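PDB 6T7J: carbon monoxide dehydrogenase, which catalyses the reversible oxidation of carbon monoxide to carbon dioxide at a nickel-iron-sulfur cluster, found here in a nickel-free, broken state. Local coordinates for residues L90-A95 against M556-V561; D194-E199 against G219-L224; V523-I528 against G564-A569. All coordinates share one frame; numbering follows the deposited sequence.

Contact 1: L90-A95 against M556-V561; sequences LRMIAA and MSEKAV. With MSK (Broken Fe4S4 cluster), chain F.
Glu558, on the first turn of helix 558-569, lies across Met92 and Ala95 of the long helix 81-115. Helix 558-569 belongs to a beta-alpha-beta crossover, linking the neighbouring parallel strands 548-552 and 574-576 of a Rossmann-like sheet. The Glu558 side chain begins at CB, which rests 3.2 Å from Met92 O. CG stands anti to its own carbonyl carbon (chi1 -66°) and packs 3.8 Å from Met92 CA, with CB and CE of Met92 also close, the two side chains crossing at about a right angle. From CG the chain runs extended, bringing CD, OE1 and OE2 close to the Ala95 methyl; OE2 is 3.2 Å from Ala95 CB. The charge of this buried carboxylate is met across the dimer interface, where OE2 forms a salt bridge with Arg91 NH2 of the second subunit. One helical turn on, Val561 CG1 touches Ile93 CG1 at 3.8 Å.

The start of the helix also faces the broken cluster. Met556 CE approaches S4 of the cluster at 3.7 Å, while Lys559 NZ, hydrogen-bonded to Gln342 OE1, is 3.7 Å from S3. Ser557 is the N-cap: its OG accepts from Ala560 N at 2.9 Å (N-H...O angle 150°), and the same OG lies 3.6 Å from S3 of the cluster.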
# COMPACT_ATOMS: atom_id res chain seq x y z
N LEU A 90 -7.80 5.93 -2.80
CA LEU A 90 -6.90 5.06 -3.54
C LEU A 90 -6.19 4.09 -2.60
O LEU A 90 -6.00 2.92 -2.94
CB LEU A 90 -5.88 5.90 -4.31
CG LEU A 90 -4.98 5.09 -5.25
CD1 LEU A 90 -5.86 4.23 -6.12
CD2 LEU A 90 -4.10 5.98 -6.11
N ARG A 91 -5.79 4.56 -1.42
CA ARG A 91 -5.13 3.66 -0.48
C ARG A 91 -6.11 2.63 0.09
O ARG A 91 -5.72 1.49 0.36
CB ARG A 91 -4.46 4.45 0.64
CG ARG A 91 -3.23 5.22 0.16
CD ARG A 91 -2.23 5.47 1.27
NE ARG A 91 -1.01 6.08 0.75
CZ ARG A 91 -0.07 6.63 1.51
NH1 ARG A 91 -0.20 6.66 2.82
NH2 ARG A 91 1.01 7.16 0.94
N MET A 92 -7.38 3.01 0.25
CA MET A 92 -8.39 2.01 0.63
C MET A 92 -8.50 0.92 -0.43
O MET A 92 -8.53 -0.28 -0.11
CB MET A 92 -9.74 2.69 0.84
CG MET A 92 -9.77 3.68 1.99
SD MET A 92 -11.45 4.23 2.38
CE MET A 92 -11.86 3.11 3.72
N ILE A 93 -8.57 1.32 -1.71
CA ILE A 93 -8.63 0.34 -2.79
C ILE A 93 -7.39 -0.54 -2.79
O ILE A 93 -7.47 -1.76 -2.98
CB ILE A 93 -8.80 1.05 -4.15
CG1 ILE A 93 -10.17 1.74 -4.23
CG2 ILE A 93 -8.64 0.06 -5.30
CD1 ILE A 93 -10.33 2.60 -5.45
N ALA A 94 -6.22 0.07 -2.58
CA ALA A 94 -4.97 -0.68 -2.53
C ALA A 94 -5.01 -1.74 -1.44
O ALA A 94 -4.62 -2.89 -1.67
CB ALA A 94 -3.79 0.26 -2.32
N ALA A 95 -5.49 -1.37 -0.25
CA ALA A 95 -5.50 -2.32 0.86
C ALA A 95 -6.49 -3.46 0.62
O ALA A 95 -6.19 -4.63 0.92
CB ALA A 95 -5.83 -1.60 2.17
N MET A 556 -17.85 -1.90 5.53
CA MET A 556 -16.87 -1.22 6.38
C MET A 556 -15.42 -1.43 5.96
O MET A 556 -14.59 -0.59 6.30
CB MET A 556 -17.02 -1.67 7.84
CG MET A 556 -16.64 -3.12 8.11
SD MET A 556 -14.88 -3.39 8.47
CE MET A 556 -14.77 -5.17 8.24
N SER A 557 -15.09 -2.49 5.24
CA SER A 557 -13.70 -2.85 4.98
C SER A 557 -13.18 -2.20 3.70
O SER A 557 -13.95 -1.80 2.82
CB SER A 557 -13.55 -4.37 4.88
OG SER A 557 -14.01 -4.84 3.62
N GLU A 558 -11.86 -2.09 3.61
CA GLU A 558 -11.23 -1.64 2.38
C GLU A 558 -11.42 -2.65 1.26
O GLU A 558 -11.47 -2.28 0.07
CB GLU A 558 -9.74 -1.36 2.63
CG GLU A 558 -9.49 -0.18 3.57
CD GLU A 558 -8.09 -0.21 4.19
OE1 GLU A 558 -7.40 0.83 4.13
OE2 GLU A 558 -7.69 -1.26 4.74
N LYS A 559 -11.54 -3.93 1.61
CA LYS A 559 -11.93 -4.95 0.63
C LYS A 559 -13.26 -4.60 -0.02
O LYS A 559 -13.43 -4.77 -1.23
CB LYS A 559 -12.00 -6.32 1.29
CG LYS A 559 -10.69 -7.09 1.28
CD LYS A 559 -10.83 -8.40 2.05
CE LYS A 559 -11.16 -8.14 3.50
NZ LYS A 559 -11.59 -9.38 4.20
N ALA A 560 -14.22 -4.11 0.77
CA ALA A 560 -15.50 -3.71 0.21
C ALA A 560 -15.35 -2.54 -0.75
O ALA A 560 -16.06 -2.46 -1.76
CB ALA A 560 -16.48 -3.35 1.34
N VAL A 561 -14.41 -1.63 -0.46
CA VAL A 561 -14.17 -0.52 -1.38
C VAL A 561 -13.62 -1.04 -2.70
O VAL A 561 -14.06 -0.61 -3.78
CB VAL A 561 -13.22 0.51 -0.73
CG1 VAL A 561 -12.98 1.67 -1.68
CG2 VAL A 561 -13.78 0.99 0.59
S1 MSK F . -15.91 -11.07 6.14
S3 MSK F . -15.12 -8.19 4.36
S4 MSK F . -16.96 -7.93 7.25
S5 MSK F . -18.07 -9.52 4.39
FE1 MSK F . -15.10 -11.53 4.09
FE2 MSK F . -17.82 -9.78 6.47
FE3 MSK F . -17.10 -7.50 5.12
FE4 MSK F . -15.23 -8.93 6.46

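Contact 2: D194-E199 against G219-L224; sequences DREVCE and GIRTSL
Arg221 reaches across from helix 212-242 to two glutamates of helix 193-203, meeting each at about a right angle. Its chain bends at chi3 (62°), which sets NE 3.4 Å from Glu196 OE1. That oxygen lies well out of the guanidinium plane, so the pairing is one of charge rather than a directed bond; the two flat groups are turned 39° apart. Glu196 folds at chi2, and its OE1 also sits 3.3 Å from Arg221 CG. Glu199, extended beyond CG, brings OE1 to 3.5 Å from Arg221 NH2 with its carboxylate plane 63° from the guanidinium. Both acids have second partners: Arg191 pairs with each, and Arg203 with Glu199. An alanine in place of Arg221 would probably leave the two buried carboxylates without the positive charge they share, relying on those other arginines. Beside this network Thr222 OG1, hydrogen-bonded to His218 O, packs 3.6 Å from Glu196 CB. The two helices, consecutive in the chain, run roughly antiparallel with their axes 9.1 Å apart at closest approach. Asp194, Arg195 and Cys198 touch the second subunit, while Ile220, Ser223 and Leu224 pack on helix 558-569.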
# COMPACT_ATOMS: atom_id res chain seq x y z
N ASP A 194 0.24 -7.15 -7.74
CA ASP A 194 1.11 -6.51 -6.76
C ASP A 194 1.68 -5.21 -7.29
O ASP A 194 1.85 -4.25 -6.53
CB ASP A 194 2.24 -7.47 -6.36
CG ASP A 194 1.74 -8.71 -5.65
OD1 ASP A 194 0.54 -8.76 -5.31
OD2 ASP A 194 2.55 -9.63 -5.41
N ARG A 195 1.94 -5.13 -8.60
CA ARG A 195 2.38 -3.88 -9.19
C ARG A 195 1.30 -2.80 -9.08
O ARG A 195 1.61 -1.64 -8.83
CB ARG A 195 2.79 -4.07 -10.64
CG ARG A 195 3.21 -2.76 -11.31
CD ARG A 195 3.24 -2.85 -12.82
NE ARG A 195 3.73 -1.61 -13.40
CZ ARG A 195 4.12 -1.48 -14.67
NH1 ARG A 195 4.55 -0.31 -15.12
NH2 ARG A 195 4.07 -2.53 -15.49
N GLU A 196 0.04 -3.18 -9.28
CA GLU A 196 -1.03 -2.19 -9.16
C GLU A 196 -1.14 -1.66 -7.73
O GLU A 196 -1.26 -0.45 -7.51
CB GLU A 196 -2.37 -2.79 -9.61
CG GLU A 196 -2.35 -3.43 -10.99
CD GLU A 196 -1.90 -2.49 -12.09
OE1 GLU A 196 -2.07 -1.26 -11.93
OE2 GLU A 196 -1.38 -2.97 -13.11
N VAL A 197 -1.07 -2.56 -6.74
CA VAL A 197 -1.11 -2.13 -5.34
C VAL A 197 0.06 -1.19 -5.04
O VAL A 197 -0.11 -0.11 -4.45
CB VAL A 197 -1.10 -3.35 -4.40
CG1 VAL A 197 -0.69 -2.94 -2.99
CG2 VAL A 197 -2.47 -4.02 -4.39
N CYS A 198 1.26 -1.59 -5.46
CA CYS A 198 2.45 -0.79 -5.17
C CYS A 198 2.39 0.56 -5.89
O CYS A 198 2.84 1.58 -5.35
CB CYS A 198 3.70 -1.57 -5.56
SG CYS A 198 5.19 -0.60 -5.79
N GLU A 199 1.82 0.59 -7.10
CA GLU A 199 1.70 1.86 -7.81
C GLU A 199 0.69 2.78 -7.13
O GLU A 199 0.86 4.00 -7.16
CB GLU A 199 1.30 1.64 -9.27
CG GLU A 199 1.02 2.95 -10.02
CD GLU A 199 1.03 2.80 -11.53
OE1 GLU A 199 0.57 3.74 -12.21
OE2 GLU A 199 1.50 1.76 -12.02
N GLY A 219 -7.06 3.65 -9.47
CA GLY A 219 -7.87 2.87 -8.54
C GLY A 219 -8.77 1.89 -9.26
O GLY A 219 -8.95 0.75 -8.82
N ILE A 220 -9.36 2.33 -10.38
CA ILE A 220 -10.17 1.43 -11.20
C ILE A 220 -9.31 0.28 -11.72
O ILE A 220 -9.72 -0.89 -11.67
CB ILE A 220 -10.82 2.22 -12.36
CG1 ILE A 220 -12.07 2.94 -11.86
CG2 ILE A 220 -11.14 1.30 -13.53
CD1 ILE A 220 -12.48 4.12 -12.72
N ARG A 221 -8.11 0.59 -12.21
CA ARG A 221 -7.21 -0.45 -12.70
C ARG A 221 -6.86 -1.46 -11.61
O ARG A 221 -6.85 -2.68 -11.85
CB ARG A 221 -5.94 0.18 -13.27
CG ARG A 221 -4.86 -0.82 -13.66
CD ARG A 221 -3.92 -0.26 -14.72
NE ARG A 221 -3.20 0.92 -14.26
CZ ARG A 221 -2.40 1.66 -15.03
NH1 ARG A 221 -2.21 1.33 -16.30
NH2 ARG A 221 -1.79 2.72 -14.52
N THR A 222 -6.59 -0.97 -10.40
CA THR A 222 -6.24 -1.86 -9.29
C THR A 222 -7.43 -2.72 -8.86
O THR A 222 -7.28 -3.92 -8.59
CB THR A 222 -5.72 -1.04 -8.11
OG1 THR A 222 -4.62 -0.23 -8.54
CG2 THR A 222 -5.27 -1.94 -6.98
N SER A 223 -8.62 -2.12 -8.80
CA SER A 223 -9.82 -2.89 -8.49
C SER A 223 -10.05 -3.97 -9.54
O SER A 223 -10.49 -5.08 -9.21
CB SER A 223 -11.03 -1.96 -8.40
OG SER A 223 -11.48 -1.61 -9.70
N LEU A 224 -9.76 -3.67 -10.80
CA LEU A 224 -9.90 -4.69 -11.84
C LEU A 224 -8.87 -5.80 -11.66
O LEU A 224 -9.19 -6.98 -11.87
CB LEU A 224 -9.77 -4.05 -13.22
CG LEU A 224 -10.95 -3.18 -13.65
CD1 LEU A 224 -10.73 -2.60 -15.04
CD2 LEU A 224 -12.25 -3.98 -13.60

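Contact 3: V523-I528 against G564-A569; sequences VDCSRI and GTYFVA
Cys525 and Ile528 carry the packing of the first segment against the rings of Tyr566 and Phe567. Val523 contributes its carbonyl: the oxygen accepts from Ser526 OG at 2.7 Å and from Ser526 N at 3.0 Å, so one serine grips it twice at the beginning of helix 525-538. Asp524 faces away from the aromatic pair. Its OD2 forms a salt bridge with Arg527 NH2 at 3.0 Å, the nitrogen standing 52° out of the carboxylate plane, and its OD1 is hydrogen-bonded to Thr235 of helix 212-242.

Cys525 points toward helix 558-569. Its CB meets Tyr566 OH at 3.3 Å, at the edge of the tyrosine ring and near its plane, and it also lies 4.0 Å from Phe567 CZ. Tyr566 carries its ring on a CG set between its backbone N and carbonyl carbon (chi1 76°), uncommon within a helix, and its OH is the atom that meets the cysteine. Beyond the segments the cysteine side chain touches Val449 and Thr479. Ser526 OG has a further hydrogen-bond partner in Thr235 OG1, and Arg527 NH1 a salt bridge to Asp239, so both tie this turn to helix 212-242. Ile528 completes the apolar surface: it crosses Phe567 at about a right angle, CG2 resting 3.9 Å from Phe567 CE1 and CD1 4.2 Å from Phe567 CZ.

All five touching residues are buried. The two helices belong to successive crossovers of a parallel, Rossmann-like sheet: helix 525-538 leads from strand 516-518 to strand 548-552, and helix 558-569 onward to strand 574-576. Cys522, just before Val523, lines the pocket of the broken cluster, and the Cys525 side chain is about 8 Å from that cluster, so this packing lies close to the active site of the carbon monoxide dehydrogenase fold.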
# COMPACT_ATOMS: atom_id res chain seq x y z
N VAL A 523 -14.47 -13.18 -1.93
CA VAL A 523 -13.79 -13.42 -3.19
C VAL A 523 -14.75 -14.00 -4.22
O VAL A 523 -14.60 -13.79 -5.43
CB VAL A 523 -12.55 -14.32 -2.99
CG1 VAL A 523 -11.45 -13.55 -2.27
CG2 VAL A 523 -12.93 -15.58 -2.23
N ASP A 524 -15.78 -14.71 -3.75
CA ASP A 524 -16.77 -15.28 -4.65
C ASP A 524 -17.67 -14.24 -5.28
O ASP A 524 -18.56 -14.61 -6.07
CB ASP A 524 -17.62 -16.32 -3.91
CG ASP A 524 -16.90 -17.64 -3.75
OD1 ASP A 524 -15.73 -17.73 -4.18
OD2 ASP A 524 -17.50 -18.59 -3.21
N CYS A 525 -17.49 -12.95 -4.97
CA CYS A 525 -18.09 -11.92 -5.82
C CYS A 525 -17.61 -12.06 -7.25
O CYS A 525 -18.31 -11.64 -8.18
CB CYS A 525 -17.77 -10.53 -5.29
SG CYS A 525 -18.42 -10.16 -3.65
N SER A 526 -16.42 -12.64 -7.45
CA SER A 526 -15.97 -12.95 -8.81
C SER A 526 -17.01 -13.78 -9.55
O SER A 526 -17.24 -13.57 -10.75
CB SER A 526 -14.62 -13.69 -8.76
OG SER A 526 -14.69 -14.85 -7.95
N ARG A 527 -17.68 -14.70 -8.84
CA ARG A 527 -18.77 -15.46 -9.44
C ARG A 527 -19.80 -14.54 -10.07
O ARG A 527 -20.23 -14.74 -11.21
CB ARG A 527 -19.44 -16.35 -8.38
CG ARG A 527 -18.55 -17.42 -7.79
CD ARG A 527 -19.40 -18.52 -7.17
NE ARG A 527 -18.71 -19.20 -6.07
CZ ARG A 527 -17.94 -20.27 -6.22
NH1 ARG A 527 -17.75 -20.79 -7.42
NH2 ARG A 527 -17.36 -20.82 -5.16
N ILE A 528 -20.22 -13.51 -9.33
CA ILE A 528 -21.15 -12.52 -9.86
C ILE A 528 -20.63 -11.98 -11.19
O ILE A 528 -21.35 -11.97 -12.20
CB ILE A 528 -21.37 -11.39 -8.83
CG1 ILE A 528 -22.31 -11.87 -7.72
CG2 ILE A 528 -21.92 -10.15 -9.51
CD1 ILE A 528 -22.45 -10.89 -6.57
N GLY A 564 -16.58 -2.79 -4.58
CA GLY A 564 -17.48 -1.84 -5.18
C GLY A 564 -16.86 -1.13 -6.37
O GLY A 564 -17.53 -0.89 -7.39
N THR A 565 -15.57 -0.80 -6.27
CA THR A 565 -14.91 -0.12 -7.37
C THR A 565 -14.81 -1.02 -8.60
O THR A 565 -15.02 -0.55 -9.73
CB THR A 565 -13.52 0.37 -6.95
OG1 THR A 565 -13.65 1.22 -5.80
CG2 THR A 565 -12.86 1.15 -8.08
N TYR A 566 -14.49 -2.30 -8.42
CA TYR A 566 -14.41 -3.15 -9.60
C TYR A 566 -15.77 -3.59 -10.11
O TYR A 566 -15.90 -3.95 -11.28
CB TYR A 566 -13.48 -4.36 -9.37
CG TYR A 566 -13.95 -5.54 -8.54
CD1 TYR A 566 -15.04 -6.32 -8.91
CD2 TYR A 566 -13.23 -5.94 -7.42
CE1 TYR A 566 -15.44 -7.41 -8.16
CE2 TYR A 566 -13.61 -7.03 -6.66
CZ TYR A 566 -14.72 -7.76 -7.04
OH TYR A 566 -15.10 -8.85 -6.29
N PHE A 567 -16.81 -3.53 -9.26
CA PHE A 567 -18.16 -3.64 -9.78
C PHE A 567 -18.47 -2.47 -10.70
O PHE A 567 -18.84 -2.65 -11.86
CB PHE A 567 -19.17 -3.72 -8.63
CG PHE A 567 -19.40 -5.12 -8.13
CD1 PHE A 567 -19.08 -6.21 -8.92
CD2 PHE A 567 -19.92 -5.34 -6.87
CE1 PHE A 567 -19.29 -7.50 -8.47
CE2 PHE A 567 -20.13 -6.63 -6.41
CZ PHE A 567 -19.81 -7.71 -7.21
N VAL A 568 -18.27 -1.24 -10.20
CA VAL A 568 -18.45 -0.06 -11.04
C VAL A 568 -17.68 -0.20 -12.35
O VAL A 568 -18.23 -0.07 -13.44
CB VAL A 568 -18.04 1.22 -10.28
CG1 VAL A 568 -17.98 2.40 -11.23
CG2 VAL A 568 -19.01 1.50 -9.14
N ALA A 569 -16.39 -0.53 -12.24
CA ALA A 569 -15.53 -0.64 -13.42
C ALA A 569 -15.99 -1.75 -14.36
O ALA A 569 -15.74 -1.68 -15.56
CB ALA A 569 -14.08 -0.87 -12.99

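How the contacts relate
Helix 558-569 is common to contacts 1 and 3, whose centres lie about 13 Å apart: its first turn meets helix 81-115 and its later turns meet helix 525-538. Ile93 CD1, 3.6 Å from Thr565 OG1, joins them directly. Contact 2 is nested in the chain loop closed by contact 1, with centres about 11 Å apart; Leu90 CD1 packs 3.4 Å from Gly219 CA. Ser223 OG, 3.5 Å from Thr565 CG2, links contact 2 to contact 3. The broken cluster is touched directly by contact 1, whereas the Cys525 side chain of contact 3 stays about 8 Å from it. Contacts 1 and 2 both reach the second subunit; contact 3 does not.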